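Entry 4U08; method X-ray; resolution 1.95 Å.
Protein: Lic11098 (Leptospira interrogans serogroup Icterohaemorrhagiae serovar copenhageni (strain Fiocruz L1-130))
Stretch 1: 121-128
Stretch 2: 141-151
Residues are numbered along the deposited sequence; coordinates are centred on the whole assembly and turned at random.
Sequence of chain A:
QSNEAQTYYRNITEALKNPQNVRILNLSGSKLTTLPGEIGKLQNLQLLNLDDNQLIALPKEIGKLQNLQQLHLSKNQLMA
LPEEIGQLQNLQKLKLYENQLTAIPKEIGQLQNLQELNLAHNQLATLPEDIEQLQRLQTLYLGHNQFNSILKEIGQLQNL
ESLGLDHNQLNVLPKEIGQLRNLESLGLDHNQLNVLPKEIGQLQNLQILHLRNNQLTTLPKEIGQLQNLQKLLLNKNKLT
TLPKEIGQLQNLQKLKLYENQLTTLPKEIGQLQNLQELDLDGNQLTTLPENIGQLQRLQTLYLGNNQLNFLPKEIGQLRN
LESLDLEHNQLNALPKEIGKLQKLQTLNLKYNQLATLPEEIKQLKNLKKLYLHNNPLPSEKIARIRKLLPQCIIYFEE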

# COMPACT_ATOMS: atom_id res chain seq x y z
N HIS A 121 -13.39 1.58 -9.07
CA HIS A 121 -13.65 1.31 -10.49
C HIS A 121 -15.02 1.80 -10.96
O HIS A 121 -15.82 1.05 -11.51
CB HIS A 121 -13.40 -0.18 -10.84
CG HIS A 121 -11.98 -0.61 -10.66
ND1 HIS A 121 -11.13 -0.76 -11.74
CD2 HIS A 121 -11.29 -0.82 -9.53
CE1 HIS A 121 -9.96 -1.11 -11.24
NE2 HIS A 121 -10.00 -1.16 -9.91
N ASN A 122 -15.30 3.08 -10.73
CA ASN A 122 -16.51 3.74 -11.20
C ASN A 122 -16.09 5.01 -11.93
O ASN A 122 -14.92 5.13 -12.32
CB ASN A 122 -17.50 3.98 -10.05
CG ASN A 122 -18.31 2.77 -9.74
OD1 ASN A 122 -19.29 2.49 -10.41
ND2 ASN A 122 -17.88 1.99 -8.77
N GLN A 123 -17.02 5.95 -12.14
CA GLN A 123 -16.68 7.20 -12.83
C GLN A 123 -17.11 8.41 -11.96
O GLN A 123 -17.67 9.40 -12.45
CB GLN A 123 -17.21 7.19 -14.29
CG GLN A 123 -16.27 6.40 -15.22
CD GLN A 123 -16.86 5.75 -16.46
OE1 GLN A 123 -16.83 4.52 -16.61
NE2 GLN A 123 -17.27 6.56 -17.43
N LEU A 124 -16.83 8.30 -10.64
CA LEU A 124 -17.16 9.33 -9.65
C LEU A 124 -16.14 10.45 -9.63
O LEU A 124 -14.94 10.20 -9.66
CB LEU A 124 -17.27 8.72 -8.25
CG LEU A 124 -18.35 7.66 -8.04
CD1 LEU A 124 -18.17 6.95 -6.70
CD2 LEU A 124 -19.73 8.28 -8.10
N ALA A 125 -16.62 11.70 -9.58
CA ALA A 125 -15.76 12.88 -9.49
C ALA A 125 -16.04 13.64 -8.18
O ALA A 125 -15.25 14.48 -7.77
CB ALA A 125 -15.98 13.79 -10.70
N THR A 126 -17.17 13.31 -7.54
CA THR A 126 -17.62 13.96 -6.32
C THR A 126 -18.38 12.98 -5.45
O THR A 126 -18.89 11.96 -5.94
CB THR A 126 -18.68 15.08 -6.65
OG1 THR A 126 -19.80 14.52 -7.32
CG2 THR A 126 -18.11 16.24 -7.42
N LEU A 127 -18.53 13.34 -4.17
CA LEU A 127 -19.36 12.63 -3.23
C LEU A 127 -20.32 13.64 -2.60
O LEU A 127 -19.90 14.79 -2.41
CB LEU A 127 -18.52 11.95 -2.12
CG LEU A 127 -17.61 10.79 -2.54
CD1 LEU A 127 -16.80 10.30 -1.37
CD2 LEU A 127 -18.43 9.63 -3.10
N PRO A 128 -21.54 13.26 -2.17
CA PRO A 128 -22.38 14.24 -1.47
C PRO A 128 -21.74 14.53 -0.10
O PRO A 128 -21.05 13.66 0.46
CB PRO A 128 -23.73 13.51 -1.31
CG PRO A 128 -23.38 12.03 -1.33
CD PRO A 128 -22.20 11.93 -2.27
N TYR A 141 -13.47 2.56 -0.12
CA TYR A 141 -12.64 2.39 -1.31
C TYR A 141 -13.16 3.26 -2.43
O TYR A 141 -14.29 3.07 -2.88
CB TYR A 141 -12.62 0.91 -1.75
CG TYR A 141 -12.03 -0.01 -0.71
CD1 TYR A 141 -10.72 0.17 -0.25
CD2 TYR A 141 -12.75 -1.08 -0.20
CE1 TYR A 141 -10.16 -0.69 0.69
CE2 TYR A 141 -12.18 -1.97 0.72
CZ TYR A 141 -10.89 -1.76 1.16
OH TYR A 141 -10.32 -2.61 2.08
N LEU A 142 -12.34 4.20 -2.88
CA LEU A 142 -12.69 5.15 -3.96
C LEU A 142 -11.66 5.12 -5.09
O LEU A 142 -11.65 6.00 -5.95
CB LEU A 142 -12.81 6.58 -3.40
CG LEU A 142 -13.91 6.81 -2.38
CD1 LEU A 142 -13.62 8.06 -1.54
CD2 LEU A 142 -15.28 6.86 -3.04
N GLY A 143 -10.80 4.10 -5.07
CA GLY A 143 -9.77 3.95 -6.09
C GLY A 143 -10.32 3.82 -7.50
O GLY A 143 -11.46 3.39 -7.68
N HIS A 144 -9.53 4.19 -8.52
CA HIS A 144 -9.93 4.06 -9.94
C HIS A 144 -11.24 4.79 -10.26
O HIS A 144 -12.18 4.20 -10.77
CB HIS A 144 -9.97 2.58 -10.40
CG HIS A 144 -8.64 1.90 -10.35
ND1 HIS A 144 -8.21 1.30 -9.18
CD2 HIS A 144 -7.68 1.75 -11.29
CE1 HIS A 144 -7.01 0.82 -9.44
NE2 HIS A 144 -6.64 1.08 -10.68
N ASN A 145 -11.30 6.07 -9.91
CA ASN A 145 -12.44 6.93 -10.20
C ASN A 145 -11.90 8.16 -10.92
O ASN A 145 -10.82 8.09 -11.53
CB ASN A 145 -13.23 7.25 -8.93
CG ASN A 145 -14.27 6.23 -8.63
OD1 ASN A 145 -15.27 6.15 -9.34
ND2 ASN A 145 -14.06 5.39 -7.63
N GLN A 146 -12.62 9.29 -10.84
CA GLN A 146 -12.20 10.51 -11.52
C GLN A 146 -12.13 11.71 -10.56
O GLN A 146 -12.47 12.83 -10.95
CB GLN A 146 -13.15 10.81 -12.71
CG GLN A 146 -12.98 9.85 -13.88
CD GLN A 146 -14.26 9.60 -14.65
OE1 GLN A 146 -15.36 9.99 -14.24
NE2 GLN A 146 -14.14 8.93 -15.78
N PHE A 147 -11.66 11.47 -9.33
CA PHE A 147 -11.50 12.54 -8.35
C PHE A 147 -10.24 13.37 -8.63
O PHE A 147 -9.12 12.85 -8.56
CB PHE A 147 -11.45 11.98 -6.91
CG PHE A 147 -12.74 11.40 -6.40
CD1 PHE A 147 -13.74 12.22 -5.86
CD2 PHE A 147 -12.96 10.03 -6.43
CE1 PHE A 147 -14.93 11.67 -5.36
CE2 PHE A 147 -14.16 9.48 -5.95
CZ PHE A 147 -15.14 10.31 -5.42
N ASN A 148 -10.44 14.68 -8.90
CA ASN A 148 -9.36 15.64 -9.12
C ASN A 148 -9.01 16.23 -7.78
O ASN A 148 -7.91 16.73 -7.58
CB ASN A 148 -9.83 16.77 -10.06
CG ASN A 148 -10.16 16.27 -11.43
OD1 ASN A 148 -9.38 15.57 -12.08
ND2 ASN A 148 -11.34 16.60 -11.91
N SER A 149 -9.99 16.14 -6.85
CA SER A 149 -9.86 16.58 -5.48
C SER A 149 -10.84 15.76 -4.66
O SER A 149 -11.75 15.16 -5.21
CB SER A 149 -10.11 18.08 -5.35
OG SER A 149 -11.40 18.38 -5.84
N ILE A 150 -10.59 15.65 -3.37
CA ILE A 150 -11.47 14.89 -2.49
C ILE A 150 -12.04 15.86 -1.44
O ILE A 150 -11.29 16.64 -0.87
CB ILE A 150 -10.79 13.60 -1.91
CG1 ILE A 150 -11.77 12.73 -1.05
CG2 ILE A 150 -9.49 13.89 -1.15
CD1 ILE A 150 -12.84 11.96 -1.83
N LEU A 151 -13.38 15.87 -1.29
CA LEU A 151 -14.11 16.76 -0.38
C LEU A 151 -13.57 16.70 1.04
O LEU A 151 -13.18 15.62 1.49
CB LEU A 151 -15.64 16.50 -0.46
CG LEU A 151 -16.28 15.32 0.29
CD1 LEU A 151 -17.81 15.41 0.19
CD2 LEU A 151 -15.82 13.96 -0.25
O HOH W 1 -13.23 15.87 -8.78

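Two irregular segments of one chain lie side by side, joined by a short series of backbone-centred hydrogen bonds, with a histidine stack at one end and a cluster of apolar side chains at the other. The series begins where His-121 N donates to Gly-143 O (3.0 Å); a weak bond follows from Asn-122 N to His-144 O (3.3 Å, 129°). Farther along, Gln-146 N donates to Leu-124 O (2.8 Å), so the carbonyl of one segment meets the amide of the next. Between these, the buried Asn-145 supplies what the backbone alone does not: its OD1 accepts from Leu-124 N (3.0 Å, 165°), while its ND2 donates to Leu-142 O (3.0 Å) within its own segment. A carboxamide suits this place because it carries an acceptor and a donor on one short side chain.

At the His-121 end, the rings of His-121 and His-144 form an offset stack, with centroids 4.0 Å apart and planes at 18°. His-144 CB sits almost exactly on the normal of the His-121 ring, 3.6 Å from its centroid. His-121 NE2 and His-144 ND1 approach to 3.1 Å, but the angle is poor for a hydrogen bond, and the contact is one of stacked rings.

Around Phe-147 and Leu-127 the contact is largely apolar. The Phe-147 ring receives Ala-125 CA and Leu-124 O over one face, and its CZ lies 3.9 Å from Leu-124 CB and 3.8 Å from Leu-127 CG. Leu-127, buried and pointing toward the other stretch, also packs its CD1 against Leu-142 CD1 (3.9 Å) and its CB against Leu-151 CD2 (3.9 Å); its branched, uncharged side chain can touch several neighbours at once. Near Phe-147, one water donates to Ala-125 O (2.7 Å) and accepts from Asn-148 N (3.0 Å), bridging backbones that do not meet directly. Together the stretches bury 721 Å².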